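Transcriptional regulatory protein FixJ (Sinorhizobium meliloti, PDB 1DBW) activates, through its DNA-binding part, transcription of nifA and fixK once switched on by FixL, the chain here being its receiver domain. Local coordinates at residues Glu37-Phe42 against Val63-Asn68; Val50-Leu55 against Glu113-Ala118. The protein carries 2 engineered substitutions. All coordinates share one frame; numbering follows the deposited sequence.

Interaction 1 (Glu37-Phe42 against Val63-Asn68); sequences EAFLAF and VELLRN
Helices 36-42 and 62-71 pack as neighbours on one face of the parallel sheet in the doubly wound receiver fold, and Leu-40 meets Leu-65 and Asn-68 between them. The axes of the two short segments run nearly parallel, 21° apart, with a closest approach of 10.8 Å. At this spacing the gap is bridged by side chains, and no hydrogen bond passes across it. Leu-40 and Leu-65 reach past each other from opposite sides: CG of Leu-40 stands 3.3 Å from CD1 of Leu-65, tighter than usual for two carbons. Both methyls of Leu-40 also rest against CB of Asn-68, CD2 at 3.7 Å, so the asparagine contributes its aliphatic carbon here. The other branch of Leu-65 serves the sheet side. CG anti to the backbone N (chi1 175°) swings the fork toward helix 36-42, and the second torsion (57°) puts CD2 4.2 Å from CD2 of Phe-39, the two side chains crossing at about a right angle. Phe-39 and Leu-65 both rest on Leu-51 of strand 49-54. Cutting Leu-40 back to an alanine removes CG and both methyls, which would probably open a gap beside CD1 of Leu-65 and strip CB of Asn-68 of that contact. The contact is thus apolar, without a directional bond, and rests on van der Waals packing of two leucines passing side by side, with Asn-68 at the margin and Phe-39 and Leu-65 on the buried, sheet side.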
# COMPACT_ATOMS: atom_id res chain seq x y z
N GLU A 37 -8.04 -5.55 -7.83
CA GLU A 37 -8.97 -5.12 -8.88
C GLU A 37 -9.91 -4.03 -8.40
O GLU A 37 -10.19 -3.08 -9.13
CB GLU A 37 -9.80 -6.32 -9.39
CG GLU A 37 -8.98 -7.54 -9.79
CD GLU A 37 -8.69 -8.49 -8.62
OE1 GLU A 37 -7.53 -8.53 -8.15
OE2 GLU A 37 -9.63 -9.20 -8.19
N ALA A 38 -10.44 -4.21 -7.19
CA ALA A 38 -11.34 -3.25 -6.59
C ALA A 38 -10.62 -1.92 -6.43
O ALA A 38 -11.18 -0.86 -6.72
CB ALA A 38 -11.83 -3.76 -5.24
N PHE A 39 -9.36 -1.98 -5.98
CA PHE A 39 -8.63 -0.74 -5.80
C PHE A 39 -8.37 -0.02 -7.12
O PHE A 39 -8.52 1.20 -7.21
CB PHE A 39 -7.33 -0.92 -5.02
CG PHE A 39 -6.55 0.35 -4.88
CD1 PHE A 39 -6.98 1.34 -4.00
CD2 PHE A 39 -5.46 0.60 -5.70
CE1 PHE A 39 -6.36 2.55 -3.96
CE2 PHE A 39 -4.83 1.82 -5.66
CZ PHE A 39 -5.28 2.80 -4.79
N LEU A 40 -7.98 -0.78 -8.15
CA LEU A 40 -7.73 -0.18 -9.45
C LEU A 40 -8.98 0.52 -10.00
O LEU A 40 -8.89 1.55 -10.65
CB LEU A 40 -7.26 -1.25 -10.43
CG LEU A 40 -5.77 -1.53 -10.41
CD1 LEU A 40 -5.52 -2.86 -11.08
CD2 LEU A 40 -5.02 -0.42 -11.15
N ALA A 41 -10.16 -0.04 -9.72
CA ALA A 41 -11.40 0.54 -10.20
C ALA A 41 -11.70 1.85 -9.47
O ALA A 41 -12.25 2.80 -10.06
CB ALA A 41 -12.57 -0.47 -10.02
N PHE A 42 -11.29 1.91 -8.21
CA PHE A 42 -11.49 3.08 -7.38
C PHE A 42 -10.39 4.15 -7.54
O PHE A 42 -10.65 5.34 -7.37
CB PHE A 42 -11.52 2.63 -5.90
CG PHE A 42 -11.88 3.73 -4.93
CD1 PHE A 42 -13.21 4.09 -4.75
CD2 PHE A 42 -10.89 4.44 -4.24
CE1 PHE A 42 -13.57 5.14 -3.92
CE2 PHE A 42 -11.23 5.50 -3.40
CZ PHE A 42 -12.58 5.85 -3.24
N VAL A 63 3.64 -5.08 -7.19
CA VAL A 63 4.34 -4.61 -8.38
C VAL A 63 3.43 -4.50 -9.61
O VAL A 63 3.50 -3.51 -10.35
CB VAL A 63 5.58 -5.51 -8.68
CG1 VAL A 63 6.18 -5.17 -10.03
CG2 VAL A 63 6.61 -5.33 -7.59
N GLU A 64 2.60 -5.51 -9.85
CA GLU A 64 1.67 -5.49 -10.98
C GLU A 64 0.62 -4.40 -10.77
O GLU A 64 0.22 -3.71 -11.71
CB GLU A 64 0.98 -6.85 -11.11
CG GLU A 64 1.93 -7.99 -11.45
CD GLU A 64 1.34 -9.35 -11.14
OE1 GLU A 64 1.92 -10.06 -10.28
OE2 GLU A 64 0.30 -9.72 -11.73
N LEU A 65 0.20 -4.22 -9.52
CA LEU A 65 -0.77 -3.18 -9.23
C LEU A 65 -0.16 -1.81 -9.56
O LEU A 65 -0.82 -0.97 -10.19
CB LEU A 65 -1.22 -3.27 -7.76
CG LEU A 65 -2.18 -2.16 -7.29
CD1 LEU A 65 -3.41 -2.13 -8.17
CD2 LEU A 65 -2.55 -2.40 -5.83
N LEU A 66 1.10 -1.58 -9.16
CA LEU A 66 1.79 -0.32 -9.45
C LEU A 66 1.91 -0.09 -10.94
O LEU A 66 1.70 1.03 -11.43
CB LEU A 66 3.19 -0.29 -8.82
CG LEU A 66 3.23 -0.40 -7.30
CD1 LEU A 66 4.64 -0.18 -6.81
CD2 LEU A 66 2.28 0.62 -6.67
N ARG A 67 2.16 -1.17 -11.67
CA ARG A 67 2.30 -1.11 -13.11
C ARG A 67 0.96 -0.73 -13.72
O ARG A 67 0.89 0.15 -14.58
CB ARG A 67 2.77 -2.46 -13.65
N ASN A 68 -0.11 -1.37 -13.24
CA ASN A 68 -1.47 -1.11 -13.72
C ASN A 68 -1.91 0.33 -13.40
O ASN A 68 -2.61 0.97 -14.19
CB ASN A 68 -2.44 -2.13 -13.15
CG ASN A 68 -2.24 -3.54 -13.73
OD1 ASN A 68 -2.92 -4.48 -13.33
ND2 ASN A 68 -1.32 -3.68 -14.67

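Interaction 2 (Val50-Leu55 against Glu113-Ala118); sequences VLVTDL and EAIERA
Strand 50-54 and helix 113-118 run in largely opposed directions, their N-to-C vectors 144° apart and the axes of these short segments approaching to 8.9 Å. The backbones come nearest where the strand segment begins and the helical segment ends, with CA of Val-50 lying 6.7 Å from CA of Ala-118. Further along the strand a longer helix side chain, Ile-115, makes the contact. At the close end, CG1 of Val-50 touches the single methyl of Ala-118, CB, at 3.8 Å, while its CG2 faces the backbone of the same residue. One helical turn back, Ile-115 supplies the longer arm. Its CG1 is anti to the carbonyl carbon (chi1 -65°), and the extended chain beyond (chi2 170°) carries CD1 over Val-52. There CG2 of Val-52 sits 3.9 Å from CG1 of Ile-115 and 4.0 Å from its CD1, one methyl set against two successive carbons, and the side chains cross at about a right angle. CG2 of Ile-115 lies more loosely by Val-50, 4.4 Å from its CG1. All four residues are buried and no hydrogen bond links the segments. Val-6 of strand 5-10 touches both Ile-115 and Val-52, and Ile-79 of strand 78-82 meets Ala-118, so the helix spans the strands flanking the central one. Strand 50-54 ends at Asp-54, a magnesium ligand and the predicted phosphorylation site, whose OD2 forms a salt bridge with Lys-104. A last helix of the domain packed across the central strand is part of the CheY-like receiver fold, a five-stranded parallel sheet between layers of helices.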
# COMPACT_ATOMS: atom_id res chain seq x y z
N VAL A 50 -2.67 7.50 0.15
CA VAL A 50 -1.44 6.70 0.12
C VAL A 50 -1.90 5.26 -0.03
O VAL A 50 -2.84 4.83 0.63
CB VAL A 50 -0.63 6.84 1.45
CG1 VAL A 50 0.55 5.83 1.51
CG2 VAL A 50 -0.10 8.24 1.54
N LEU A 51 -1.14 4.47 -0.78
CA LEU A 51 -1.50 3.06 -0.98
C LEU A 51 -0.56 2.16 -0.21
O LEU A 51 0.65 2.43 -0.18
CB LEU A 51 -1.38 2.71 -2.46
CG LEU A 51 -1.46 1.22 -2.82
CD1 LEU A 51 -2.87 0.60 -2.51
CD2 LEU A 51 -1.16 1.13 -4.34
N VAL A 52 -1.13 1.17 0.46
CA VAL A 52 -0.30 0.18 1.17
C VAL A 52 -0.77 -1.17 0.65
O VAL A 52 -1.94 -1.53 0.80
CB VAL A 52 -0.47 0.23 2.67
CG1 VAL A 52 0.37 -0.87 3.32
CG2 VAL A 52 0.02 1.60 3.22
N THR A 53 0.15 -1.92 0.03
CA THR A 53 -0.23 -3.23 -0.47
C THR A 53 0.39 -4.37 0.34
O THR A 53 1.45 -4.20 0.93
CB THR A 53 0.25 -3.43 -1.94
OG1 THR A 53 1.67 -3.54 -1.96
CG2 THR A 53 -0.16 -2.24 -2.82
N ASP A 54 -0.37 -5.45 0.46
CA ASP A 54 0.13 -6.68 1.09
C ASP A 54 -0.55 -7.77 0.26
O ASP A 54 -1.60 -8.32 0.65
CB ASP A 54 -0.22 -6.81 2.58
CG ASP A 54 0.43 -8.05 3.23
OD1 ASP A 54 0.27 -8.23 4.45
OD2 ASP A 54 1.12 -8.83 2.52
N LEU A 55 -0.02 -7.95 -0.95
CA LEU A 55 -0.52 -8.90 -1.94
C LEU A 55 0.46 -10.06 -2.05
O LEU A 55 1.63 -9.87 -2.40
CB LEU A 55 -0.67 -8.21 -3.29
CG LEU A 55 -1.68 -7.06 -3.24
CD1 LEU A 55 -1.55 -6.16 -4.46
CD2 LEU A 55 -3.08 -7.64 -3.11
N GLU A 113 5.74 5.01 10.15
CA GLU A 113 6.72 5.97 9.65
C GLU A 113 6.79 5.96 8.12
O GLU A 113 6.89 7.03 7.51
CB GLU A 113 8.10 5.71 10.25
CG GLU A 113 8.12 5.78 11.77
CD GLU A 113 8.54 7.14 12.31
OE1 GLU A 113 8.18 8.17 11.68
OE2 GLU A 113 9.23 7.19 13.37
N ALA A 114 6.74 4.78 7.52
CA ALA A 114 6.76 4.66 6.07
C ALA A 114 5.54 5.36 5.45
O ALA A 114 5.68 6.07 4.46
CB ALA A 114 6.81 3.19 5.65
N ILE A 115 4.35 5.14 6.02
CA ILE A 115 3.14 5.77 5.52
C ILE A 115 3.22 7.30 5.64
O ILE A 115 2.86 8.02 4.71
CB ILE A 115 1.86 5.25 6.28
CG1 ILE A 115 1.66 3.75 5.99
CG2 ILE A 115 0.65 6.10 5.87
CD1 ILE A 115 0.59 3.05 6.87
N GLU A 116 3.75 7.79 6.76
CA GLU A 116 3.91 9.24 6.92
C GLU A 116 4.90 9.79 5.87
O GLU A 116 4.65 10.83 5.25
CB GLU A 116 4.36 9.55 8.35
CG GLU A 116 3.35 9.10 9.39
CD GLU A 116 3.82 9.34 10.82
OE1 GLU A 116 2.97 9.37 11.73
OE2 GLU A 116 5.05 9.47 11.03
N ARG A 117 5.96 9.04 5.61
CA ARG A 117 6.96 9.44 4.60
C ARG A 117 6.31 9.49 3.23
O ARG A 117 6.53 10.43 2.46
CB ARG A 117 8.10 8.41 4.54
CG ARG A 117 9.50 8.96 4.80
CD ARG A 117 9.72 9.35 6.26
NE ARG A 117 8.91 10.51 6.65
CZ ARG A 117 8.26 10.62 7.80
NH1 ARG A 117 8.32 9.63 8.70
NH2 ARG A 117 7.53 11.71 8.06
N ALA A 118 5.49 8.48 2.92
CA ALA A 118 4.81 8.44 1.64
C ALA A 118 3.79 9.58 1.51
O ALA A 118 3.62 10.12 0.41
CB ALA A 118 4.12 7.09 1.42

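Of the four elements involved, helix 36-42 comes first from the N terminus, after two strands and a helix, followed by strand 49-54, helix 62-71 and, much later, helix 108-119. Interaction 1 joins the first and third of these, closing a loop of 20 residues that contains the strand of interaction 2. Interaction 2 closes a longer one, of 57 residues, from that strand to the last helix. Because the segments alternate along the chain, the two closures cross. They meet on the central strand: Leu-65 CD2 lies 3.8 Å from Thr-53 CG2, and Phe-39 CE2 is 3.9 Å from Leu-51 CD1. Interaction 1 thus backs one face of the sheet, while interaction 2 covers the other.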